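Local coordinates for protein folylpolyglutamate synthase (FolC) (Helicobacter pylori, PDB 6K8C) that probably adds glutamate to dihydropteroate and then further glutamates to tetrahydrofolates, spending ATP, in folate biosynthesis, at residues R30-F42 against H113-L127. Residues are numbered along the deposited sequence; the frame is centred on the assembly and turned at random.
Sequences RFIQIYKDFKNAF and HAFSSACSYFEYATL
Phe115, Ile34 and Leu127 are the bumps that lock helix 30-41 against the two helices of 113-127, each a knob in a hole. The Phe115 ring drops among Ile34, Asp37, Phe38 and Ala41; His113 CB lies over one face, Phe38 CA over the opposite one, and the edge meets Phe42, with CZ 3.8 Å from Phe42 CE2. Its first torsion sets CG between backbone N and carbonyl carbon, tipping the ring into that hollow. Ile34 CG2 reaches Cys119 SG (3.7 Å) and Leu127 CD1 (3.8 Å), while CD1 turns to Ala118 and Glu123. Leu127 fills the space bounded by Phe31, Ile34, Tyr35 and Phe38, its CD2 3.9 Å from Phe31 CZ.

At the Arg30 end, Arg30 NE donates nearly straight (165°) to the syn lone pair of Glu123 OE1 at 3.1 Å, part of a salt bridge completed by a weak bond, NH2 to OE2. Ser120 N also donates to OE1, from above the carboxylate plane, and Glu123 N to Ser120 OG, a capping box starting helix 121-127. Helix 30-41 thus packs knobs-into-holes, nearly antiparallel to 114-118 (151°) and roughly along 121-127 (28°), against helices of the Mur ligase middle domain family, P-loop NTPase clan.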
ATOM      1  N   ARG A  30       3.221 -24.482  -2.447  1.00 52.86           N
ATOM      2  CA  ARG A  30       2.276 -24.577  -1.339  1.00 50.90           C
ATOM      3  C   ARG A  30       0.987 -23.827  -1.650  1.00 34.39           C
ATOM      4  O   ARG A  30      -0.105 -24.407  -1.625  1.00 42.78           O
ATOM      5  CB  ARG A  30       2.903 -24.056  -0.043  1.00 47.57           C
ATOM      6  CG  ARG A  30       1.998 -24.256   1.170  1.00 42.75           C
ATOM      7  CD  ARG A  30       2.626 -23.771   2.474  1.00 43.13           C
ATOM      8  NE  ARG A  30       2.901 -22.335   2.463  1.00 36.32           N
ATOM      9  CZ  ARG A  30       4.121 -21.816   2.485  1.00 49.44           C
ATOM     10  NH1 ARG A  30       5.179 -22.620   2.522  1.00 40.31           N
ATOM     11  NH2 ARG A  30       4.286 -20.499   2.469  1.00 45.34           N
ATOM     12  N   PHE A  31       1.085 -22.526  -1.943  1.00 43.90           N
ATOM     13  CA  PHE A  31      -0.154 -21.775  -2.102  1.00 39.42           C
ATOM     14  C   PHE A  31      -0.900 -22.166  -3.369  1.00 30.88           C
ATOM     15  O   PHE A  31      -2.136 -22.138  -3.384  1.00 33.71           O
ATOM     16  CB  PHE A  31       0.081 -20.267  -2.097  1.00 36.78           C
ATOM     17  CG  PHE A  31      -1.196 -19.491  -1.985  1.00 29.83           C
ATOM     18  CD1 PHE A  31      -1.913 -19.504  -0.805  1.00 27.72           C
ATOM     19  CD2 PHE A  31      -1.715 -18.808  -3.073  1.00 38.53           C
ATOM     20  CE1 PHE A  31      -3.103 -18.819  -0.687  1.00 30.73           C
ATOM     21  CE2 PHE A  31      -2.909 -18.122  -2.965  1.00 26.67           C
ATOM     22  CZ  PHE A  31      -3.605 -18.125  -1.768  1.00 30.64           C
ATOM     23  N   ILE A  32      -0.182 -22.522  -4.437  1.00 36.21           N
ATOM     24  CA  ILE A  32      -0.854 -23.054  -5.622  1.00 39.23           C
ATOM     25  C   ILE A  32      -1.736 -24.230  -5.231  1.00 38.05           C
ATOM     26  O   ILE A  32      -2.886 -24.347  -5.676  1.00 39.16           O
ATOM     27  CB  ILE A  32       0.176 -23.447  -6.697  1.00 41.07           C
ATOM     28  CG1 ILE A  32       0.856 -22.203  -7.269  1.00 42.34           C
ATOM     29  CG2 ILE A  32      -0.494 -24.240  -7.817  1.00 45.79           C
ATOM     30  CD1 ILE A  32       2.210 -22.481  -7.885  1.00 48.29           C
ATOM     31  N   GLN A  33      -1.223 -25.100  -4.359  1.00 43.96           N
ATOM     32  CA  GLN A  33      -2.018 -26.219  -3.867  1.00 34.69           C
ATOM     33  C   GLN A  33      -3.105 -25.747  -2.908  1.00 34.13           C
ATOM     34  O   GLN A  33      -4.244 -26.228  -2.972  1.00 35.11           O
ATOM     35  CB  GLN A  33      -1.100 -27.240  -3.193  1.00 47.39           C
ATOM     36  CG  GLN A  33      -1.792 -28.495  -2.713  1.00 49.30           C
ATOM     37  CD  GLN A  33      -0.866 -29.385  -1.905  1.00 51.50           C
ATOM     38  OE1 GLN A  33       0.331 -29.115  -1.788  1.00 47.51           O
ATOM     39  NE2 GLN A  33      -1.416 -30.452  -1.338  1.00 53.30           N
ATOM     40  N   ILE A  34      -2.777 -24.808  -2.013  1.00 30.90           N
ATOM     41  CA  ILE A  34      -3.784 -24.274  -1.097  1.00 29.28           C
ATOM     42  C   ILE A  34      -4.954 -23.702  -1.885  1.00 29.68           C
ATOM     43  O   ILE A  34      -6.123 -23.984  -1.592  1.00 31.32           O
ATOM     44  CB  ILE A  34      -3.171 -23.205  -0.170  1.00 37.58           C
ATOM     45  CG1 ILE A  34      -2.260 -23.838   0.883  1.00 36.52           C
ATOM     46  CG2 ILE A  34      -4.276 -22.400   0.523  1.00 29.87           C
ATOM     47  CD1 ILE A  34      -1.393 -22.821   1.611  1.00 32.14           C
ATOM     48  N   TYR A  35      -4.650 -22.890  -2.902  1.00 32.50           N
ATOM     49  CA  TYR A  35      -5.705 -22.193  -3.633  1.00 36.03           C
ATOM     50  C   TYR A  35      -6.572 -23.171  -4.415  1.00 32.12           C
ATOM     51  O   TYR A  35      -7.795 -23.000  -4.491  1.00 33.69           O
ATOM     52  CB  TYR A  35      -5.098 -21.129  -4.559  1.00 32.80           C
ATOM     53  CG  TYR A  35      -6.152 -20.246  -5.181  1.00 34.64           C
ATOM     54  CD1 TYR A  35      -7.005 -19.495  -4.383  1.00 32.23           C
ATOM     55  CD2 TYR A  35      -6.326 -20.192  -6.559  1.00 31.12           C
ATOM     56  CE1 TYR A  35      -7.990 -18.707  -4.934  1.00 32.96           C
ATOM     57  CE2 TYR A  35      -7.313 -19.395  -7.123  1.00 29.42           C
ATOM     58  CZ  TYR A  35      -8.138 -18.657  -6.300  1.00 33.60           C
ATOM     59  OH  TYR A  35      -9.125 -17.866  -6.839  1.00 38.15           O
ATOM     60  N   LYS A  36      -5.960 -24.206  -4.994  1.00 31.94           N
ATOM     61  CA  LYS A  36      -6.734 -25.231  -5.690  1.00 39.19           C
ATOM     62  C   LYS A  36      -7.719 -25.903  -4.742  1.00 37.03           C
ATOM     63  O   LYS A  36      -8.889 -26.108  -5.086  1.00 37.24           O
ATOM     64  CB  LYS A  36      -5.794 -26.261  -6.318  1.00 42.51           C
ATOM     65  CG  LYS A  36      -6.157 -26.649  -7.747  1.00 59.23           C
ATOM     66  CD  LYS A  36      -5.633 -25.625  -8.755  1.00 78.65           C
ATOM     67  CE  LYS A  36      -5.807 -26.107 -10.191  1.00 73.75           C
ATOM     68  NZ  LYS A  36      -4.850 -25.449 -11.125  1.00 68.55           N
ATOM     69  N   ASP A  37      -7.263 -26.235  -3.530  1.00 32.64           N
ATOM     70  CA  ASP A  37      -8.158 -26.804  -2.526  1.00 36.76           C
ATOM     71  C   ASP A  37      -9.255 -25.824  -2.142  1.00 37.34           C
ATOM     72  O   ASP A  37     -10.410 -26.220  -1.946  1.00 33.98           O
ATOM     73  CB  ASP A  37      -7.371 -27.212  -1.282  1.00 40.73           C
ATOM     74  CG  ASP A  37      -6.485 -28.410  -1.520  1.00 49.88           C
ATOM     75  OD1 ASP A  37      -6.456 -28.918  -2.660  1.00 42.74           O
ATOM     76  OD2 ASP A  37      -5.817 -28.844  -0.558  1.00 45.41           O
ATOM     77  N   PHE A  38      -8.909 -24.539  -2.007  1.00 33.90           N
ATOM     78  CA  PHE A  38      -9.918 -23.538  -1.674  1.00 30.75           C
ATOM     79  C   PHE A  38     -11.021 -23.506  -2.723  1.00 27.42           C
ATOM     80  O   PHE A  38     -12.213 -23.467  -2.390  1.00 38.49           O
ATOM     81  CB  PHE A  38      -9.283 -22.145  -1.541  1.00 34.68           C
ATOM     82  CG  PHE A  38     -10.298 -21.032  -1.503  1.00 29.50           C
ATOM     83  CD1 PHE A  38     -10.888 -20.660  -0.308  1.00 31.15           C
ATOM     84  CD2 PHE A  38     -10.692 -20.392  -2.666  1.00 33.55           C
ATOM     85  CE1 PHE A  38     -11.836 -19.659  -0.270  1.00 36.27           C
ATOM     86  CE2 PHE A  38     -11.643 -19.393  -2.635  1.00 30.40           C
ATOM     87  CZ  PHE A  38     -12.211 -19.018  -1.437  1.00 33.18           C
ATOM     88  N   LYS A  39     -10.639 -23.492  -4.002  1.00 33.90           N
ATOM     89  CA  LYS A  39     -11.633 -23.384  -5.064  1.00 37.59           C
ATOM     90  C   LYS A  39     -12.537 -24.611  -5.089  1.00 42.84           C
ATOM     91  O   LYS A  39     -13.757 -24.493  -5.249  1.00 40.13           O
ATOM     92  CB  LYS A  39     -10.938 -23.189  -6.410  1.00 40.36           C
ATOM     93  CG  LYS A  39     -10.451 -21.758  -6.660  1.00 40.95           C
ATOM     94  CD  LYS A  39      -9.884 -21.612  -8.059  1.00 42.11           C
ATOM     95  CE  LYS A  39      -8.656 -22.481  -8.255  1.00 41.72           C
ATOM     96  NZ  LYS A  39      -8.107 -22.363  -9.632  1.00 56.87           N
ATOM     97  N   ASN A  40     -11.954 -25.797  -4.901  1.00 39.46           N
ATOM     98  CA  ASN A  40     -12.755 -27.012  -4.782  1.00 52.21           C
ATOM     99  C   ASN A  40     -13.717 -26.921  -3.604  1.00 43.74           C
ATOM    100  O   ASN A  40     -14.921 -27.164  -3.749  1.00 48.63           O
ATOM    101  CB  ASN A  40     -11.842 -28.232  -4.633  1.00 45.64           C
ATOM    102  CG  ASN A  40     -11.263 -28.706  -5.962  1.00 49.52           C
ATOM    103  OD1 ASN A  40     -11.844 -28.489  -7.028  1.00 57.83           O
ATOM    104  ND2 ASN A  40     -10.119 -29.375  -5.896  1.00 59.00           N
ATOM    105  N   ALA A  41     -13.206 -26.557  -2.423  1.00 40.16           N
ATOM    106  CA  ALA A  41     -14.049 -26.561  -1.231  1.00 38.94           C
ATOM    107  C   ALA A  41     -15.036 -25.405  -1.210  1.00 41.26           C
ATOM    108  O   ALA A  41     -16.082 -25.503  -0.562  1.00 36.08           O
ATOM    109  CB  ALA A  41     -13.188 -26.525   0.033  1.00 42.89           C
ATOM    110  N   PHE A  42     -14.730 -24.305  -1.891  1.00 38.56           N
ATOM    111  CA  PHE A  42     -15.618 -23.152  -1.849  1.00 36.12           C
ATOM    112  C   PHE A  42     -16.098 -22.753  -3.240  1.00 46.78           C
ATOM    113  O   PHE A  42     -17.170 -23.188  -3.667  1.00 42.66           O
ATOM    114  CB  PHE A  42     -14.930 -21.979  -1.142  1.00 43.25           C
ATOM    115  CG  PHE A  42     -14.799 -22.173   0.339  1.00 38.24           C
ATOM    116  CD1 PHE A  42     -15.799 -21.738   1.189  1.00 41.52           C
ATOM    117  CD2 PHE A  42     -13.688 -22.800   0.881  1.00 38.45           C
ATOM    118  CE1 PHE A  42     -15.698 -21.917   2.551  1.00 50.10           C
ATOM    119  CE2 PHE A  42     -13.583 -22.981   2.248  1.00 40.29           C
ATOM    120  CZ  PHE A  42     -14.588 -22.540   3.082  1.00 38.78           C
ATOM    121  N   HIS A 113     -10.727 -25.931   7.510  1.00 36.03           N
ATOM    122  CA  HIS A 113     -10.132 -26.687   6.421  1.00 36.29           C
ATOM    123  C   HIS A 113      -8.622 -26.765   6.586  1.00 46.05           C
ATOM    124  O   HIS A 113      -7.980 -25.823   7.063  1.00 43.42           O
ATOM    125  CB  HIS A 113     -10.481 -26.064   5.069  1.00 46.97           C
ATOM    126  CG  HIS A 113     -11.952 -26.016   4.797  1.00 37.77           C
ATOM    127  ND1 HIS A 113     -12.568 -26.846   3.886  1.00 42.38           N
ATOM    128  CD2 HIS A 113     -12.930 -25.243   5.324  1.00 41.40           C
ATOM    129  CE1 HIS A 113     -13.862 -26.584   3.860  1.00 36.16           C
ATOM    130  NE2 HIS A 113     -14.108 -25.616   4.725  1.00 44.03           N
ATOM    131  N   ALA A 114      -8.064 -27.903   6.170  1.00 36.14           N
ATOM    132  CA  ALA A 114      -6.636 -28.146   6.347  1.00 37.92           C
ATOM    133  C   ALA A 114      -5.791 -27.107   5.616  1.00 44.22           C
ATOM    134  O   ALA A 114      -4.745 -26.684   6.126  1.00 37.21           O
ATOM    135  CB  ALA A 114      -6.284 -29.555   5.872  1.00 39.22           C
ATOM    136  N   PHE A 115      -6.221 -26.679   4.422  1.00 37.61           N
ATOM    137  CA  PHE A 115      -5.408 -25.726   3.669  1.00 36.93           C
ATOM    138  C   PHE A 115      -5.295 -24.389   4.394  1.00 32.12           C
ATOM    139  O   PHE A 115      -4.319 -23.657   4.196  1.00 34.06           O
ATOM    140  CB  PHE A 115      -5.959 -25.534   2.247  1.00 37.68           C
ATOM    141  CG  PHE A 115      -7.387 -25.057   2.185  1.00 35.96           C
ATOM    142  CD1 PHE A 115      -7.704 -23.725   2.404  1.00 36.99           C
ATOM    143  CD2 PHE A 115      -8.409 -25.937   1.866  1.00 38.76           C
ATOM    144  CE1 PHE A 115      -9.014 -23.285   2.333  1.00 42.30           C
ATOM    145  CE2 PHE A 115      -9.720 -25.504   1.788  1.00 41.46           C
ATOM    146  CZ  PHE A 115     -10.024 -24.177   2.026  1.00 41.27           C
ATOM    147  N   SER A 116      -6.270 -24.060   5.242  1.00 26.89           N
ATOM    148  CA  SER A 116      -6.191 -22.820   6.006  1.00 32.64           C
ATOM    149  C   SER A 116      -5.097 -22.888   7.063  1.00 39.85           C
ATOM    150  O   SER A 116      -4.402 -21.896   7.308  1.00 34.49           O
ATOM    151  CB  SER A 116      -7.541 -22.516   6.646  1.00 26.98           C
ATOM    152  OG  SER A 116      -8.495 -22.185   5.651  1.00 35.33           O
ATOM    153  N   SER A 117      -4.930 -24.046   7.705  1.00 33.42           N
ATOM    154  CA  SER A 117      -3.850 -24.187   8.676  1.00 33.22           C
ATOM    155  C   SER A 117      -2.490 -24.184   7.999  1.00 27.03           C
ATOM    156  O   SER A 117      -1.501 -23.752   8.601  1.00 35.99           O
ATOM    157  CB  SER A 117      -4.031 -25.468   9.492  1.00 42.54           C
ATOM    158  OG  SER A 117      -5.137 -25.360  10.366  1.00 40.56           O
ATOM    159  N   ALA A 118      -2.418 -24.655   6.753  1.00 30.63           N
ATOM    160  CA  ALA A 118      -1.155 -24.650   6.026  1.00 29.28           C
ATOM    161  C   ALA A 118      -0.757 -23.255   5.553  1.00 31.15           C
ATOM    162  O   ALA A 118       0.405 -23.050   5.188  1.00 32.94           O
ATOM    163  CB  ALA A 118      -1.237 -25.599   4.829  1.00 32.49           C
ATOM    164  N   CYS A 119      -1.684 -22.301   5.550  1.00 29.74           N
ATOM    165  CA  CYS A 119      -1.389 -20.966   5.042  1.00 28.67           C
ATOM    166  C   CYS A 119      -0.349 -20.257   5.896  1.00 32.34           C
ATOM    167  O   CYS A 119      -0.381 -20.319   7.128  1.00 31.30           O
ATOM    168  CB  CYS A 119      -2.654 -20.110   5.016  1.00 25.41           C
ATOM    169  SG  CYS A 119      -3.758 -20.411   3.640  1.00 30.79           S
ATOM    170  N   SER A 120       0.560 -19.553   5.229  1.00 33.39           N
ATOM    171  CA  SER A 120       1.295 -18.490   5.890  1.00 31.95           C
ATOM    172  C   SER A 120       0.336 -17.357   6.256  1.00 26.18           C
ATOM    173  O   SER A 120      -0.819 -17.319   5.827  1.00 27.98           O
ATOM    174  CB  SER A 120       2.408 -17.960   4.987  1.00 35.27           C
ATOM    175  OG  SER A 120       1.882 -17.115   3.970  1.00 31.69           O
ATOM    176  N   TYR A 121       0.841 -16.414   7.054  1.00 24.61           N
ATOM    177  CA  TYR A 121       0.054 -15.245   7.434  1.00 32.18           C
ATOM    178  C   TYR A 121      -0.524 -14.539   6.208  1.00 27.61           C
ATOM    179  O   TYR A 121      -1.740 -14.329   6.107  1.00 26.00           O
ATOM    180  CB  TYR A 121       0.935 -14.299   8.253  1.00 29.39           C
ATOM    181  CG  TYR A 121       0.277 -13.026   8.736  1.00 30.26           C
ATOM    182  CD1 TYR A 121       0.252 -11.889   7.938  1.00 34.39           C
ATOM    183  CD2 TYR A 121      -0.287 -12.951  10.004  1.00 27.39           C
ATOM    184  CE1 TYR A 121      -0.332 -10.722   8.381  1.00 35.15           C
ATOM    185  CE2 TYR A 121      -0.872 -11.785  10.457  1.00 36.36           C
ATOM    186  CZ  TYR A 121      -0.889 -10.671   9.640  1.00 35.48           C
ATOM    187  OH  TYR A 121      -1.463  -9.502  10.084  1.00 35.95           O
ATOM    188  N   PHE A 122       0.334 -14.187   5.253  1.00 24.42           N
ATOM    189  CA  PHE A 122      -0.139 -13.452   4.086  1.00 27.82           C
ATOM    190  C   PHE A 122      -0.993 -14.326   3.177  1.00 28.70           C
ATOM    191  O   PHE A 122      -1.940 -13.829   2.559  1.00 23.00           O
ATOM    192  CB  PHE A 122       1.039 -12.870   3.304  1.00 26.68           C
ATOM    193  CG  PHE A 122       0.620 -12.030   2.122  1.00 30.23           C
ATOM    194  CD1 PHE A 122       0.029 -10.792   2.314  1.00 33.10           C
ATOM    195  CD2 PHE A 122       0.791 -12.492   0.825  1.00 29.00           C
ATOM    196  CE1 PHE A 122      -0.370 -10.017   1.231  1.00 38.48           C
ATOM    197  CE2 PHE A 122       0.394 -11.725  -0.260  1.00 40.35           C
ATOM    198  CZ  PHE A 122      -0.186 -10.488  -0.057  1.00 31.66           C
ATOM    199  N   GLU A 123      -0.685 -15.625   3.090  1.00 29.15           N
ATOM    200  CA  GLU A 123      -1.521 -16.527   2.302  1.00 28.87           C
ATOM    201  C   GLU A 123      -2.936 -16.606   2.866  1.00 28.16           C
ATOM    202  O   GLU A 123      -3.911 -16.666   2.106  1.00 25.96           O
ATOM    203  CB  GLU A 123      -0.876 -17.918   2.232  1.00 24.28           C
ATOM    204  CG  GLU A 123       0.372 -17.938   1.337  1.00 27.48           C
ATOM    205  CD  GLU A 123       1.213 -19.186   1.507  1.00 34.29           C
ATOM    206  OE1 GLU A 123       0.893 -20.024   2.378  1.00 35.52           O
ATOM    207  OE2 GLU A 123       2.198 -19.329   0.758  1.00 34.84           O
ATOM    208  N   TYR A 124      -3.073 -16.595   4.196  1.00 27.95           N
ATOM    209  CA  TYR A 124      -4.405 -16.613   4.796  1.00 30.42           C
ATOM    210  C   TYR A 124      -5.149 -15.305   4.540  1.00 32.88           C
ATOM    211  O   TYR A 124      -6.361 -15.313   4.287  1.00 25.62           O
ATOM    212  CB  TYR A 124      -4.313 -16.882   6.296  1.00 24.45           C
ATOM    213  CG  TYR A 124      -5.636 -17.288   6.898  1.00 28.85           C
ATOM    214  CD1 TYR A 124      -6.289 -18.441   6.471  1.00 32.38           C
ATOM    215  CD2 TYR A 124      -6.245 -16.512   7.873  1.00 25.05           C
ATOM    216  CE1 TYR A 124      -7.503 -18.814   7.012  1.00 33.10           C
ATOM    217  CE2 TYR A 124      -7.458 -16.880   8.419  1.00 29.93           C
ATOM    218  CZ  TYR A 124      -8.082 -18.030   7.983  1.00 33.97           C
ATOM    219  OH  TYR A 124      -9.288 -18.392   8.522  1.00 30.39           O
ATOM    220  N   ALA A 125      -4.444 -14.170   4.625  1.00 27.90           N
ATOM    221  CA  ALA A 125      -5.058 -12.890   4.279  1.00 26.50           C
ATOM    222  C   ALA A 125      -5.587 -12.908   2.850  1.00 23.91           C
ATOM    223  O   ALA A 125      -6.671 -12.379   2.573  1.00 24.73           O
ATOM    224  CB  ALA A 125      -4.046 -11.754   4.461  1.00 25.77           C
ATOM    225  N   THR A 126      -4.837 -13.529   1.934  1.00 25.40           N
ATOM    226  CA  THR A 126      -5.276 -13.631   0.544  1.00 24.95           C
ATOM    227  C   THR A 126      -6.580 -14.413   0.430  1.00 29.76           C
ATOM    228  O   THR A 126      -7.504 -13.996  -0.276  1.00 25.62           O
ATOM    229  CB  THR A 126      -4.175 -14.277  -0.306  1.00 28.41           C
ATOM    230  OG1 THR A 126      -2.986 -13.477  -0.240  1.00 31.75           O
ATOM    231  CG2 THR A 126      -4.607 -14.398  -1.765  1.00 26.80           C
ATOM    232  N   LEU A 127      -6.677 -15.558   1.117  1.00 29.13           N
ATOM    233  CA  LEU A 127      -7.919 -16.326   1.079  1.00 27.25           C
ATOM    234  C   LEU A 127      -9.069 -15.543   1.692  1.00 25.00           C
ATOM    235  O   LEU A 127     -10.202 -15.608   1.201  1.00 28.82           O
ATOM    236  CB  LEU A 127      -7.754 -17.668   1.804  1.00 26.51           C
ATOM    237  CG  LEU A 127      -6.805 -18.699   1.191  1.00 30.76           C
ATOM    238  CD1 LEU A 127      -6.911 -20.015   1.968  1.00 34.07           C
ATOM    239  CD2 LEU A 127      -7.091 -18.924  -0.289  1.00 28.96           C
TER
HETATM  240  O   HOH W   1       3.280 -20.824  -1.180  1.00 51.23           O